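Local atomic coordinates of discoidin-2 (PDB entry 2VM9), a protein that binds galactose and N-acetylgalactosamine as a trimeric, calcium-containing lectin, and may take part in spore formation and spore coat assembly. Residues Ala26-Lys31 and Ser44-Ser49; Glu50-Ser55 and Asn143-Arg148; Ser33-Ser38 and Ser77-Gly82. All blocks are in the same frame, centred on the assembly; numbering follows the deposited sequence.

Interaction 1: Ala26-Lys31 and Ser44-Ser49. With CA (calcium ion), chain B; PO4 (phosphate ion), chain G.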
ATOM      1  N   ALA A  26      -6.741  -4.825 -30.546  1.00  4.70           N
ATOM      2  CA  ALA A  26      -6.444  -5.494 -29.262  1.00  3.93           C
ATOM      3  C   ALA A  26      -5.291  -6.471 -29.434  1.00  4.03           C
ATOM      4  O   ALA A  26      -4.549  -6.717 -28.491  1.00  4.03           O
ATOM      5  CB  ALA A  26      -7.704  -6.211 -28.703  1.00  4.16           C
ATOM      6  N   ASP A  27      -5.135  -7.039 -30.638  1.00  4.63           N
ATOM      7  CA  ASP A  27      -3.971  -7.880 -30.894  1.00  4.49           C
ATOM      8  C   ASP A  27      -2.631  -7.104 -31.019  1.00  4.39           C
ATOM      9  O   ASP A  27      -1.593  -7.717 -31.197  1.00  4.55           O
ATOM     10  CB  ASP A  27      -4.196  -8.793 -32.105  1.00  4.34           C
ATOM     11  CG  ASP A  27      -4.979 -10.032 -31.747  1.00  6.09           C
ATOM     12  OD1 ASP A  27      -4.735 -10.595 -30.662  1.00  5.80           O
ATOM     13  OD2 ASP A  27      -5.808 -10.440 -32.588  1.00  5.74           O
ATOM     14  N   HIS A  28      -2.671  -5.775 -30.850  1.00  4.06           N
ATOM     15  CA  HIS A  28      -1.450  -4.952 -30.761  1.00  4.51           C
ATOM     16  C   HIS A  28      -1.447  -4.145 -29.445  1.00  4.75           C
ATOM     17  O   HIS A  28      -0.790  -3.098 -29.353  1.00  5.04           O
ATOM     18  CB  HIS A  28      -1.375  -3.953 -31.942  1.00  4.77           C
ATOM     19  CG  HIS A  28      -1.261  -4.602 -33.291  1.00  5.33           C
ATOM     20  ND1 HIS A  28      -2.327  -5.216 -33.915  1.00  5.57           N
ATOM     21  CD2 HIS A  28      -0.225  -4.661 -34.171  1.00  4.63           C
ATOM     22  CE1 HIS A  28      -1.941  -5.673 -35.099  1.00  6.08           C
ATOM     23  NE2 HIS A  28      -0.668  -5.352 -35.277  1.00  5.13           N
ATOM     24  N   GLY A  29      -2.152  -4.645 -28.424  1.00  4.56           N
ATOM     25  CA  GLY A  29      -2.325  -3.881 -27.167  1.00  4.77           C
ATOM     26  C   GLY A  29      -1.125  -3.901 -26.234  1.00  3.86           C
ATOM     27  O   GLY A  29      -0.148  -4.633 -26.468  1.00  4.09           O
ATOM     28  N   VAL A  30      -1.209  -3.119 -25.156  1.00  4.09           N
ATOM     29  CA  VAL A  30      -0.119  -3.044 -24.172  1.00  4.59           C
ATOM     30  C   VAL A  30       0.186  -4.392 -23.521  1.00  4.71           C
ATOM     31  O   VAL A  30       1.282  -4.595 -23.021  1.00  5.53           O
ATOM     32  CB  VAL A  30      -0.387  -1.995 -23.051  1.00  5.29           C
ATOM     33  CG1 VAL A  30      -0.617  -0.592 -23.643  1.00  6.41           C
ATOM     34  CG2 VAL A  30      -1.569  -2.427 -22.164  1.00  5.49           C
ATOM     35  N   LYS A  31      -0.772  -5.326 -23.547  1.00  4.88           N
ATOM     36  CA  LYS A  31      -0.538  -6.644 -22.977  1.00  5.12           C
ATOM     37  C   LYS A  31       0.588  -7.375 -23.757  1.00  5.25           C
ATOM     38  O   LYS A  31       1.181  -8.344 -23.254  1.00  6.41           O
ATOM     39  CB  LYS A  31      -1.823  -7.468 -23.006  1.00  4.71           C
ATOM     40  CG  LYS A  31      -2.238  -7.890 -24.440  1.00  3.42           C
ATOM     41  CD  LYS A  31      -3.467  -8.837 -24.416  1.00  4.69           C
ATOM     42  CE  LYS A  31      -3.725  -9.398 -25.810  1.00  4.19           C
ATOM     43  NZ  LYS A  31      -2.646 -10.409 -26.212  1.00  4.10           N
ATOM     44  N   SER A  44       1.416 -18.929 -40.194  1.00 20.27           N
ATOM     45  CA  SER A  44       0.081 -19.157 -40.755  1.00 19.15           C
ATOM     46  C   SER A  44      -1.080 -18.554 -39.963  1.00 17.94           C
ATOM     47  O   SER A  44      -2.244 -18.642 -40.372  1.00 17.27           O
ATOM     48  CB  SER A  44      -0.172 -20.650 -40.961  1.00 19.66           C
ATOM     49  OG  SER A  44      -0.581 -21.309 -39.771  1.00 21.86           O
ATOM     50  N   ARG A  45      -0.774 -17.965 -38.813  1.00 16.17           N
ATOM     51  CA  ARG A  45      -1.807 -17.361 -37.991  1.00 14.84           C
ATOM     52  C   ARG A  45      -1.196 -16.196 -37.228  1.00 13.86           C
ATOM     53  O   ARG A  45       0.003 -16.193 -36.951  1.00 15.10           O
ATOM     54  CB  ARG A  45      -2.411 -18.384 -37.011  1.00 15.20           C
ATOM     55  CG  ARG A  45      -1.420 -18.946 -35.967  1.00 13.87           C
ATOM     56  CD  ARG A  45      -2.121 -19.973 -35.027  1.00 15.50           C
ATOM     57  NE  ARG A  45      -1.124 -20.678 -34.225  1.00 14.98           N
ATOM     58  CZ  ARG A  45      -0.739 -20.289 -33.006  1.00 14.85           C
ATOM     59  NH1 ARG A  45      -1.281 -19.211 -32.456  1.00 10.16           N
ATOM     60  NH2 ARG A  45       0.190 -20.976 -32.346  1.00 13.92           N
ATOM     61  N   PHE A  46      -2.026 -15.217 -36.903  1.00 11.49           N
ATOM     62  CA  PHE A  46      -1.571 -14.028 -36.194  1.00 10.11           C
ATOM     63  C   PHE A  46      -2.084 -14.096 -34.757  1.00  9.33           C
ATOM     64  O   PHE A  46      -3.288 -14.048 -34.516  1.00  9.71           O
ATOM     65  CB  PHE A  46      -2.107 -12.779 -36.890  1.00 10.80           C
ATOM     66  CG  PHE A  46      -1.579 -11.505 -36.316  1.00  9.98           C
ATOM     67  CD1 PHE A  46      -0.223 -11.230 -36.383  1.00 11.61           C
ATOM     68  CD2 PHE A  46      -2.432 -10.594 -35.690  1.00 11.13           C
ATOM     69  CE1 PHE A  46       0.299 -10.068 -35.836  1.00 11.59           C
ATOM     70  CE2 PHE A  46      -1.910  -9.420 -35.145  1.00  9.78           C
ATOM     71  CZ  PHE A  46      -0.561  -9.157 -35.224  1.00  9.35           C
ATOM     72  N   ASP A  47      -1.155 -14.226 -33.816  1.00  7.45           N
ATOM     73  CA  ASP A  47      -1.511 -14.307 -32.406  1.00  6.41           C
ATOM     74  C   ASP A  47      -1.227 -12.987 -31.661  1.00  6.27           C
ATOM     75  O   ASP A  47      -1.303 -12.927 -30.423  1.00  6.44           O
ATOM     76  CB  ASP A  47      -0.826 -15.489 -31.719  1.00  5.39           C
ATOM     77  CG  ASP A  47       0.709 -15.504 -31.884  1.00  6.49           C
ATOM     78  OD1 ASP A  47       1.245 -14.766 -32.737  1.00  6.34           O
ATOM     79  OD2 ASP A  47       1.365 -16.299 -31.168  1.00  7.82           O
ATOM     80  N   GLY A  48      -0.922 -11.948 -32.424  1.00  6.07           N
ATOM     81  CA  GLY A  48      -0.648 -10.630 -31.871  1.00  5.63           C
ATOM     82  C   GLY A  48       0.745 -10.152 -32.235  1.00  5.35           C
ATOM     83  O   GLY A  48       1.650 -10.960 -32.490  1.00  5.05           O
ATOM     84  N   SER A  49       0.918  -8.823 -32.270  1.00  4.53           N
ATOM     85  CA  SER A  49       2.228  -8.240 -32.520  1.00  4.41           C
ATOM     86  C   SER A  49       3.105  -8.491 -31.303  1.00  4.79           C
ATOM     87  O   SER A  49       2.624  -8.512 -30.138  1.00  4.84           O
ATOM     88  CB  SER A  49       2.090  -6.739 -32.733  1.00  4.46           C
ATOM     89  OG  SER A  49       1.369  -6.132 -31.677  1.00  4.16           O
TER
HETATM   90 CA    CA B 500       3.450 -14.641 -33.852  0.80 10.72          CA
HETATM   91  P   PO4 G 507       0.210  -6.551 -38.435  0.60 11.32           P
HETATM   92  O1  PO4 G 507       0.567  -5.789 -39.701  0.60 17.08           O
HETATM   93  O2  PO4 G 507       0.655  -5.840 -37.284  0.60  6.91           O
HETATM   94  O3  PO4 G 507       0.876  -7.909 -38.528  0.60 18.20           O
HETATM   95  O4  PO4 G 507      -1.277  -6.810 -38.437  0.60 18.75           O
HETATM   96  O   HOH W   1      -2.523 -10.877 -28.997  1.00  6.52           O
HETATM   97  O   HOH W   2      -5.534 -12.529 -34.510  1.00 17.18           O
HETATM   98  O   HOH W   3       2.013 -16.674 -35.083  1.00 13.97           O
HETATM   99  O   HOH W   4       2.378 -12.624 -34.667  1.00 13.75           O
HETATM  100  O   HOH W   5       5.517 -13.621 -33.868  1.00 14.92           O
HETATM  101  O   HOH W   6       3.881 -14.458 -36.305  1.00 17.33           O
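Gly48 passes Asp27 with a backbone that glycine alone takes comfortably: at phi 121° and its accompanying psi, a CB would jam against the preceding carbonyl oxygen and press on Asp27 O. Without one, Gly48 CA comes to 3.1 Å from Asp27 O, and that oxygen accepts the N-H of Ser49, with Ser49 N 2.9 Å from Asp27 O. This is the direct hydrogen bond between 26-31 and 44-49.

Two waters add further polar links. One donates to both Asp27 OD1 and Asp47 O and accepts from Lys31 NZ; the second joins Asp27 OD2 to Phe46 O. Asp27 suits this place because its two carboxylate oxygens can serve separate partners, and OD1 also accepts from Ala26 N of a neighbouring subunit.

Beside this, Phe46 folds back over its own chain, with Gly48 N above the centre of one face. Its CE2 meets His28 CE1 at 3.7 Å and Asp27 CB at 3.9 Å, the two rings inclined at 36°. Ser49 OG approaches His28 CD2 to 3.3 Å and is itself hydrogen-bonded to Ser51. His28 NE2 points straight at an oxygen of a phosphate ion, probably from the crystallisation liquor, although the very short separation leaves its exact length doubtful.

Asp47 CB points away from 26-31, and OD1 binds calcium at 2.5 Å, alongside Asn39, Ser40 and four waters; OD2 bonds Ser55 of the neighbouring subunit. One aspartate thus couples the metal site to the trimer interface, consistent with calcium ordering this loop where the subunits meet.

Interaction 2: Glu50-Ser55 and Asn143-Arg148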
ATOM      1  N   GLU A  50       4.388  -8.660 -31.566  1.00  5.06           N
ATOM      2  CA  GLU A  50       5.372  -8.716 -30.487  1.00  4.49           C
ATOM      3  C   GLU A  50       5.759  -7.279 -30.109  1.00  4.30           C
ATOM      4  O   GLU A  50       6.916  -6.832 -30.282  1.00  4.65           O
ATOM      5  CB  GLU A  50       6.565  -9.558 -30.940  1.00  5.65           C
ATOM      6  CG  GLU A  50       6.137 -11.029 -31.143  1.00  5.38           C
ATOM      7  CD  GLU A  50       7.251 -11.908 -31.678  1.00  7.68           C
ATOM      8  OE1 GLU A  50       8.190 -11.370 -32.272  1.00  8.44           O
ATOM      9  OE2 GLU A  50       7.164 -13.130 -31.502  1.00  6.13           O
ATOM     10  N   SER A  51       4.758  -6.528 -29.655  1.00  4.65           N
ATOM     11  CA  SER A  51       4.895  -5.111 -29.311  1.00  4.92           C
ATOM     12  C   SER A  51       3.515  -4.596 -28.901  1.00  4.99           C
ATOM     13  O   SER A  51       2.488  -5.168 -29.273  1.00  5.18           O
ATOM     14  CB  SER A  51       5.346  -4.256 -30.531  1.00  5.70           C
ATOM     15  OG  SER A  51       4.358  -4.320 -31.600  1.00  6.61           O
ATOM     16  N   TRP A  52       3.494  -3.481 -28.183  1.00  3.80           N
ATOM     17  CA  TRP A  52       2.318  -2.605 -28.287  1.00  3.93           C
ATOM     18  C   TRP A  52       2.502  -1.842 -29.606  1.00  4.56           C
ATOM     19  O   TRP A  52       3.620  -1.386 -29.912  1.00  5.40           O
ATOM     20  CB  TRP A  52       2.301  -1.589 -27.148  1.00  4.63           C
ATOM     21  CG  TRP A  52       1.399  -0.406 -27.442  1.00  4.22           C
ATOM     22  CD1 TRP A  52       0.035  -0.437 -27.613  1.00  5.74           C
ATOM     23  CD2 TRP A  52       1.793   0.965 -27.575  1.00  4.60           C
ATOM     24  NE1 TRP A  52      -0.438   0.831 -27.845  1.00  4.29           N
ATOM     25  CE2 TRP A  52       0.610   1.715 -27.841  1.00  4.98           C
ATOM     26  CE3 TRP A  52       3.023   1.635 -27.508  1.00  5.67           C
ATOM     27  CZ2 TRP A  52       0.618   3.110 -28.016  1.00  4.74           C
ATOM     28  CZ3 TRP A  52       3.037   3.039 -27.702  1.00  6.00           C
ATOM     29  CH2 TRP A  52       1.846   3.752 -27.942  1.00  6.69           C
ATOM     30  N   SER A  53       1.424  -1.671 -30.372  1.00  3.85           N
ATOM     31  CA  SER A  53       1.488  -0.772 -31.549  1.00  4.39           C
ATOM     32  C   SER A  53       0.297   0.187 -31.491  1.00  4.23           C
ATOM     33  O   SER A  53      -0.858  -0.272 -31.345  1.00  4.89           O
ATOM     34  CB  SER A  53       1.441  -1.572 -32.858  1.00  4.25           C
ATOM     35  OG  SER A  53       2.520  -2.499 -32.951  1.00  4.72           O
ATOM     36  N   SER A  54       0.557   1.492 -31.639  1.00  4.70           N
ATOM     37  CA  SER A  54      -0.520   2.480 -31.557  1.00  4.93           C
ATOM     38  C   SER A  54      -1.472   2.342 -32.755  1.00  4.94           C
ATOM     39  O   SER A  54      -1.174   1.655 -33.732  1.00  4.55           O
ATOM     40  CB  SER A  54       0.048   3.911 -31.502  1.00  4.53           C
ATOM     41  OG  SER A  54       0.529   4.270 -32.778  1.00  6.38           O
ATOM     42  N   SER A  55      -2.615   3.016 -32.682  1.00  5.69           N
ATOM     43  CA  SER A  55      -3.458   3.135 -33.866  1.00  5.97           C
ATOM     44  C   SER A  55      -3.129   4.398 -34.678  1.00  6.32           C
ATOM     45  O   SER A  55      -2.915   4.346 -35.897  1.00  7.05           O
ATOM     46  CB  SER A  55      -4.944   3.108 -33.513  1.00  6.21           C
ATOM     47  OG  SER A  55      -5.693   3.173 -34.732  1.00  6.97           O
ATOM     48  N   ASN A 143       8.629   3.408 -39.205  1.00  4.60           N
ATOM     49  CA  ASN A 143       7.444   2.714 -39.734  1.00  4.26           C
ATOM     50  C   ASN A 143       6.156   2.783 -38.907  1.00  5.20           C
ATOM     51  O   ASN A 143       5.086   3.020 -39.452  1.00  6.03           O
ATOM     52  CB  ASN A 143       7.767   1.252 -40.095  1.00  4.17           C
ATOM     53  CG  ASN A 143       8.567   1.176 -41.399  1.00  6.16           C
ATOM     54  OD1 ASN A 143       8.393   2.039 -42.246  1.00  6.26           O
ATOM     55  ND2 ASN A 143       9.426   0.172 -41.555  1.00  6.57           N
ATOM     56  N   HIS A 144       6.263   2.551 -37.609  1.00  4.77           N
ATOM     57  CA  HIS A 144       5.074   2.606 -36.741  1.00  4.33           C
ATOM     58  C   HIS A 144       5.509   2.792 -35.307  1.00  4.73           C
ATOM     59  O   HIS A 144       6.610   2.401 -34.951  1.00  5.05           O
ATOM     60  CB  HIS A 144       4.285   1.289 -36.847  1.00  4.48           C
ATOM     61  CG  HIS A 144       2.836   1.441 -36.499  1.00  5.40           C
ATOM     62  ND1 HIS A 144       1.874   1.722 -37.444  1.00  4.38           N
ATOM     63  CD2 HIS A 144       2.197   1.388 -35.309  1.00  5.39           C
ATOM     64  CE1 HIS A 144       0.693   1.806 -36.857  1.00  5.53           C
ATOM     65  NE2 HIS A 144       0.866   1.623 -35.557  1.00  5.94           N
ATOM     66  N   ILE A 145       4.629   3.360 -34.484  1.00  4.02           N
ATOM     67  CA  ILE A 145       4.888   3.464 -33.059  1.00  4.31           C
ATOM     68  C   ILE A 145       4.603   2.067 -32.480  1.00  4.55           C
ATOM     69  O   ILE A 145       3.461   1.715 -32.203  1.00  4.61           O
ATOM     70  CB  ILE A 145       4.013   4.529 -32.411  1.00  3.85           C
ATOM     71  CG1 ILE A 145       4.370   5.908 -32.990  1.00  5.64           C
ATOM     72  CG2 ILE A 145       4.181   4.495 -30.875  1.00  4.11           C
ATOM     73  CD1 ILE A 145       3.359   7.020 -32.609  1.00  4.79           C
ATOM     74  N   SER A 146       5.667   1.289 -32.345  1.00  3.99           N
ATOM     75  CA  SER A 146       5.595  -0.070 -31.832  1.00  3.95           C
ATOM     76  C   SER A 146       6.778  -0.247 -30.893  1.00  4.58           C
ATOM     77  O   SER A 146       7.920   0.107 -31.224  1.00  4.37           O
ATOM     78  CB  SER A 146       5.666  -1.111 -32.976  1.00  4.52           C
ATOM     79  OG  SER A 146       4.593  -0.951 -33.906  1.00  5.63           O
ATOM     80  N   LEU A 147       6.522  -0.802 -29.706  1.00  3.63           N
ATOM     81  CA  LEU A 147       7.629  -0.979 -28.780  1.00  4.23           C
ATOM     82  C   LEU A 147       7.346  -2.083 -27.782  1.00  4.57           C
ATOM     83  O   LEU A 147       6.179  -2.487 -27.568  1.00  4.76           O
ATOM     84  CB  LEU A 147       7.975   0.320 -28.032  1.00  4.95           C
ATOM     85  CG  LEU A 147       6.900   0.804 -27.033  1.00  5.43           C
ATOM     86  CD1 LEU A 147       7.063   0.162 -25.658  1.00  5.93           C
ATOM     87  CD2 LEU A 147       6.910   2.315 -26.897  1.00  9.58           C
ATOM     88  N   ARG A 148       8.433  -2.561 -27.186  1.00  4.18           N
ATOM     89  CA  ARG A 148       8.385  -3.378 -25.989  1.00  4.23           C
ATOM     90  C   ARG A 148       9.263  -2.662 -24.963  1.00  4.69           C
ATOM     91  O   ARG A 148      10.134  -1.888 -25.336  1.00  4.75           O
ATOM     92  CB  ARG A 148       8.906  -4.792 -26.251  1.00  3.69           C
ATOM     93  CG  ARG A 148       7.973  -5.610 -27.151  1.00  3.79           C
ATOM     94  CD  ARG A 148       8.647  -6.942 -27.575  1.00  5.30           C
ATOM     95  NE  ARG A 148       9.694  -6.656 -28.568  1.00  5.24           N
ATOM     96  CZ  ARG A 148      10.585  -7.547 -29.004  1.00  7.38           C
ATOM     97  NH1 ARG A 148      10.565  -8.807 -28.535  1.00  6.20           N
ATOM     98  NH2 ARG A 148      11.522  -7.180 -29.883  1.00  6.08           N
TER
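Ser53 OG is gripped by two other hydroxyls, Ser146 OG across the contact at 2.8 Å and Ser51 OG on its own segment at 2.9 Å. Ser146 OG is bonded in turn to Gln86, so small hydroxyl side chains knit a buried polar chain on this side of the sheet. Ser53 and Ser146 face each other as a non-hydrogen-bonded antiparallel pair, and serine is short enough for the two hydroxyls to meet directly between them.

Next to them, Trp52 and Leu147 form a hydrogen-bonded pair, Trp52 N lying 2.9 Å from Leu147 O and Leu147 N 3.0 Å from Trp52 O. Ser54 N continues the pairing to Ile145 O. Beyond it, the His144 ring donates from NE2 to Ser54 O at 2.7 Å. That bond is almost straight at the hydrogen, with the oxygen in the ring plane, yet the donor stands above the carbonyl plane.

On the sheet face carrying Trp52 and Leu147 the contacts are apolar, while Trp52 NE1 is bonded to Thr22 O. Leu147 CD2 meets the indole edge 4.0 Å from Trp52 CE3, while Ile145 CG2 reaches Trp52 CZ3 at 3.7 Å, its side chain lying beside the indole and pointing the same way; Pro138 and Val88 continue this packing. A short strand, 52-53, paired antiparallel with strand 146-153 and packed on such side chains belongs to the beta-sandwich of the F5/8 type C (discoidin) domain.

Interaction 3: Ser33-Ser38 and Ser77-Gly82; sequences SILNFS and STQGRG. With PO4 (phosphate ion), chain G.
Asn36 and Gln79 clasp each other through two hydrogen bonds, joining a type II beta turn, Ile34 to Phe37, to the end of strand 70-79 in the discoidin-domain beta-sandwich. Gln79 OE1 accepts the backbone N-H of Asn36, with Asn36 N 2.8 Å away on a lone pair in the amide plane. Gln79 NE2 then donates to Asn36 OD1 at 3.0 Å from above the plane of the asparagine carbonyl, the two amide planes being 74° apart. Glutamine suits the place because a single amide can accept from a backbone and donate to a side chain. With CG anti to the backbone N (chi1 -171°) and the chain extended beyond it, the amide reaches the turn, and NE2 also serves Asn118 O.

Leu35 crosses Gln79 at about a right angle, its CD1 3.7 Å from Gln79 OE1 and 4.0 Å from Ser77 CB. Asn36 occupies the third turn position with positive phi, which asparagine tolerates well, and Phe37 N closes the turn on Ile34 O at 2.9 Å.

Further out, strand 146-153 bonds to both segments: Leu35 pairs by backbone with Trp149, Gln79 with Arg148, and Arg148 NH1 also reaches Phe37 O. Beyond the strand end, Arg81, the first residue of a predicted Arg-Gly-Asp cell attachment motif, has its CB pointing away from 33-38. Its NE is salt-bridged to Asp83 and NH1 bonds Gln86, while its guanidinium edge meets a phosphate ion, probably from the crystallisation liquor, whose O2 lies 2.9 Å from Arg81 NH1 and 2.8 Å from Arg81 NH2.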
ATOM      1  N   SER A  33       3.417  -5.851 -24.696  1.00  5.76           N
ATOM      2  CA  SER A  33       4.506  -4.870 -24.699  1.00  5.92           C
ATOM      3  C   SER A  33       5.694  -5.205 -23.805  1.00  6.06           C
ATOM      4  O   SER A  33       6.644  -4.433 -23.761  1.00  5.89           O
ATOM      5  CB  SER A  33       3.990  -3.448 -24.387  1.00  5.63           C
ATOM      6  OG  SER A  33       3.680  -3.283 -23.001  1.00  7.54           O
ATOM      7  N   ILE A  34       5.640  -6.294 -23.051  1.00  5.12           N
ATOM      8  CA  ILE A  34       6.784  -6.552 -22.166  1.00  6.52           C
ATOM      9  C   ILE A  34       8.084  -6.772 -22.954  1.00  5.82           C
ATOM     10  O   ILE A  34       8.090  -7.394 -24.036  1.00  4.34           O
ATOM     11  CB  ILE A  34       6.568  -7.730 -21.187  1.00  7.10           C
ATOM     12  CG1 ILE A  34       7.611  -7.597 -20.065  1.00  8.24           C
ATOM     13  CG2 ILE A  34       6.737  -9.089 -21.902  1.00  8.08           C
ATOM     14  CD1 ILE A  34       7.337  -8.477 -18.879  1.00 11.92           C
ATOM     15  N   LEU A  35       9.180  -6.269 -22.401  1.00  5.43           N
ATOM     16  CA  LEU A  35      10.521  -6.507 -22.946  1.00  6.29           C
ATOM     17  C   LEU A  35      10.686  -7.980 -23.298  1.00  6.05           C
ATOM     18  O   LEU A  35      10.325  -8.860 -22.481  1.00  6.26           O
ATOM     19  CB  LEU A  35      11.573  -6.117 -21.902  1.00  6.87           C
ATOM     20  CG  LEU A  35      12.952  -5.809 -22.487  1.00  6.28           C
ATOM     21  CD1 LEU A  35      12.928  -4.458 -23.231  1.00  7.95           C
ATOM     22  CD2 LEU A  35      13.959  -5.791 -21.354  1.00  6.85           C
ATOM     23  N   ASN A  36      11.207  -8.241 -24.505  1.00  6.60           N
ATOM     24  CA  ASN A  36      11.486  -9.599 -25.016  1.00  7.20           C
ATOM     25  C   ASN A  36      10.243 -10.472 -25.282  1.00  7.31           C
ATOM     26  O   ASN A  36      10.348 -11.693 -25.534  1.00  7.79           O
ATOM     27  CB  ASN A  36      12.484 -10.331 -24.102  1.00  6.73           C
ATOM     28  CG  ASN A  36      13.873  -9.724 -24.152  1.00  8.86           C
ATOM     29  OD1 ASN A  36      14.381  -9.401 -25.229  1.00 10.28           O
ATOM     30  ND2 ASN A  36      14.502  -9.583 -22.989  1.00 11.80           N
ATOM     31  N   PHE A  37       9.073  -9.841 -25.229  1.00  6.88           N
ATOM     32  CA  PHE A  37       7.835 -10.533 -25.554  1.00  6.27           C
ATOM     33  C   PHE A  37       7.972 -11.212 -26.898  1.00  7.47           C
ATOM     34  O   PHE A  37       8.391 -10.592 -27.880  1.00  6.67           O
ATOM     35  CB  PHE A  37       6.617  -9.593 -25.598  1.00  6.08           C
ATOM     36  CG  PHE A  37       5.346 -10.319 -25.994  1.00  5.97           C
ATOM     37  CD1 PHE A  37       4.715 -11.193 -25.109  1.00  9.36           C
ATOM     38  CD2 PHE A  37       4.819 -10.180 -27.262  1.00  8.36           C
ATOM     39  CE1 PHE A  37       3.548 -11.921 -25.518  1.00  7.40           C
ATOM     40  CE2 PHE A  37       3.670 -10.878 -27.666  1.00  8.30           C
ATOM     41  CZ  PHE A  37       3.025 -11.733 -26.791  1.00  8.42           C
ATOM     42  N   SER A  38       7.631 -12.494 -26.949  0.50  7.00           N
ATOM     43  CA  SER A  38       7.592 -13.197 -28.222  0.50  7.33           C
ATOM     44  C   SER A  38       6.538 -14.281 -28.145  0.50  7.73           C
ATOM     45  O   SER A  38       6.306 -14.868 -27.078  0.50  8.11           O
ATOM     46  CB  SER A  38       8.952 -13.794 -28.546  0.50  7.35           C
ATOM     47  OG  SER A  38       9.206 -14.871 -27.674  0.50  8.96           O
ATOM     48  N   SER A  77      13.947   0.267 -20.053  1.00  5.24           N
ATOM     49  CA  SER A  77      14.511  -0.353 -21.232  1.00  5.18           C
ATOM     50  C   SER A  77      13.431  -0.372 -22.305  1.00  5.44           C
ATOM     51  O   SER A  77      12.288  -0.686 -21.995  1.00  4.89           O
ATOM     52  CB  SER A  77      14.916  -1.784 -20.953  1.00  6.30           C
ATOM     53  OG  SER A  77      16.069  -1.776 -20.125  1.00  7.40           O
ATOM     54  N   THR A  78      13.797  -0.038 -23.533  1.00  4.67           N
ATOM     55  CA  THR A  78      12.868  -0.152 -24.673  1.00  4.93           C
ATOM     56  C   THR A  78      13.484  -0.998 -25.782  1.00  4.88           C
ATOM     57  O   THR A  78      14.704  -1.140 -25.898  1.00  5.70           O
ATOM     58  CB  THR A  78      12.422   1.229 -25.249  1.00  6.02           C
ATOM     59  OG1 THR A  78      13.533   1.868 -25.893  1.00  6.32           O
ATOM     60  CG2 THR A  78      11.870   2.143 -24.118  1.00  6.95           C
ATOM     61  N   GLN A  79      12.601  -1.515 -26.623  1.00  4.69           N
ATOM     62  CA  GLN A  79      12.950  -2.415 -27.676  1.00  5.30           C
ATOM     63  C   GLN A  79      11.924  -2.156 -28.774  1.00  4.53           C
ATOM     64  O   GLN A  79      10.812  -1.661 -28.529  1.00  4.67           O
ATOM     65  CB  GLN A  79      12.833  -3.815 -27.083  1.00  6.01           C
ATOM     66  CG  GLN A  79      13.321  -4.951 -27.862  1.00  8.95           C
ATOM     67  CD  GLN A  79      13.168  -6.223 -27.028  1.00  9.33           C
ATOM     68  OE1 GLN A  79      12.185  -6.369 -26.287  1.00  8.40           O
ATOM     69  NE2 GLN A  79      14.121  -7.140 -27.143  1.00 10.08           N
ATOM     70  N   GLY A  80      12.287  -2.488 -29.999  1.00  5.13           N
ATOM     71  CA  GLY A  80      11.318  -2.400 -31.065  1.00  3.92           C
ATOM     72  C   GLY A  80      10.383  -3.614 -31.080  1.00  4.61           C
ATOM     73  O   GLY A  80      10.286  -4.406 -30.114  1.00  5.06           O
ATOM     74  N   ARG A  81       9.681  -3.723 -32.187  1.00  3.95           N
ATOM     75  CA  ARG A  81       8.704  -4.796 -32.391  1.00  4.01           C
ATOM     76  C   ARG A  81       9.386  -6.072 -32.848  1.00  5.14           C
ATOM     77  O   ARG A  81      10.211  -6.044 -33.776  1.00  5.28           O
ATOM     78  CB  ARG A  81       7.665  -4.342 -33.430  1.00  4.22           C
ATOM     79  CG  ARG A  81       6.675  -5.420 -33.804  1.00  3.73           C
ATOM     80  CD  ARG A  81       5.493  -4.860 -34.619  1.00  3.67           C
ATOM     81  NE  ARG A  81       4.664  -5.981 -35.031  1.00  3.41           N
ATOM     82  CZ  ARG A  81       3.549  -5.890 -35.737  1.00  5.38           C
ATOM     83  NH1 ARG A  81       3.089  -4.691 -36.113  1.00  6.18           N
ATOM     84  NH2 ARG A  81       2.884  -7.011 -36.053  1.00  3.91           N
ATOM     85  N   GLY A  82       9.026  -7.206 -32.245  1.00  5.09           N
ATOM     86  CA  GLY A  82       9.733  -8.462 -32.578  1.00  5.73           C
ATOM     87  C   GLY A  82       9.498  -9.030 -33.977  1.00  6.71           C
ATOM     88  O   GLY A  82      10.418  -9.617 -34.565  1.00  7.00           O
TER
HETATM   89  P   PO4 G 507       0.210  -6.551 -38.435  0.60 11.32           P
HETATM   90  O1  PO4 G 507       0.567  -5.789 -39.701  0.60 17.08           O
HETATM   91  O2  PO4 G 507       0.655  -5.840 -37.284  0.60  6.91           O
HETATM   92  O3  PO4 G 507       0.876  -7.909 -38.528  0.60 18.20           O
HETATM   93  O4  PO4 G 507      -1.277  -6.810 -38.437  0.60 18.75           O

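The three contacts lie close together at one end of the discoidin domain, their centres about 9 to 13 Å apart. Interactions 1 and 2 meet where His28 O lies 2.8 Å from Ser53 N, a probable hydrogen bond. Interactions 2 and 3 meet on adjacent strands, 146-153 and 70-79, with Arg148 O 2.8 Å from Gln79 N. Between interactions 1 and 3, Arg81 NH2 packs 3.4 Å from Ser49 CB, and both contacts touch the same phosphate. Calcium belongs to interaction 1. The side chain of Glu50 is about 5 Å from the bound calcium ion, and the side chain of Asn36 is about 14 Å from the calcium ion. The carbohydrate-binding residues, Asp209, Arg218 and Trp238, belong to the separate lectin-like region.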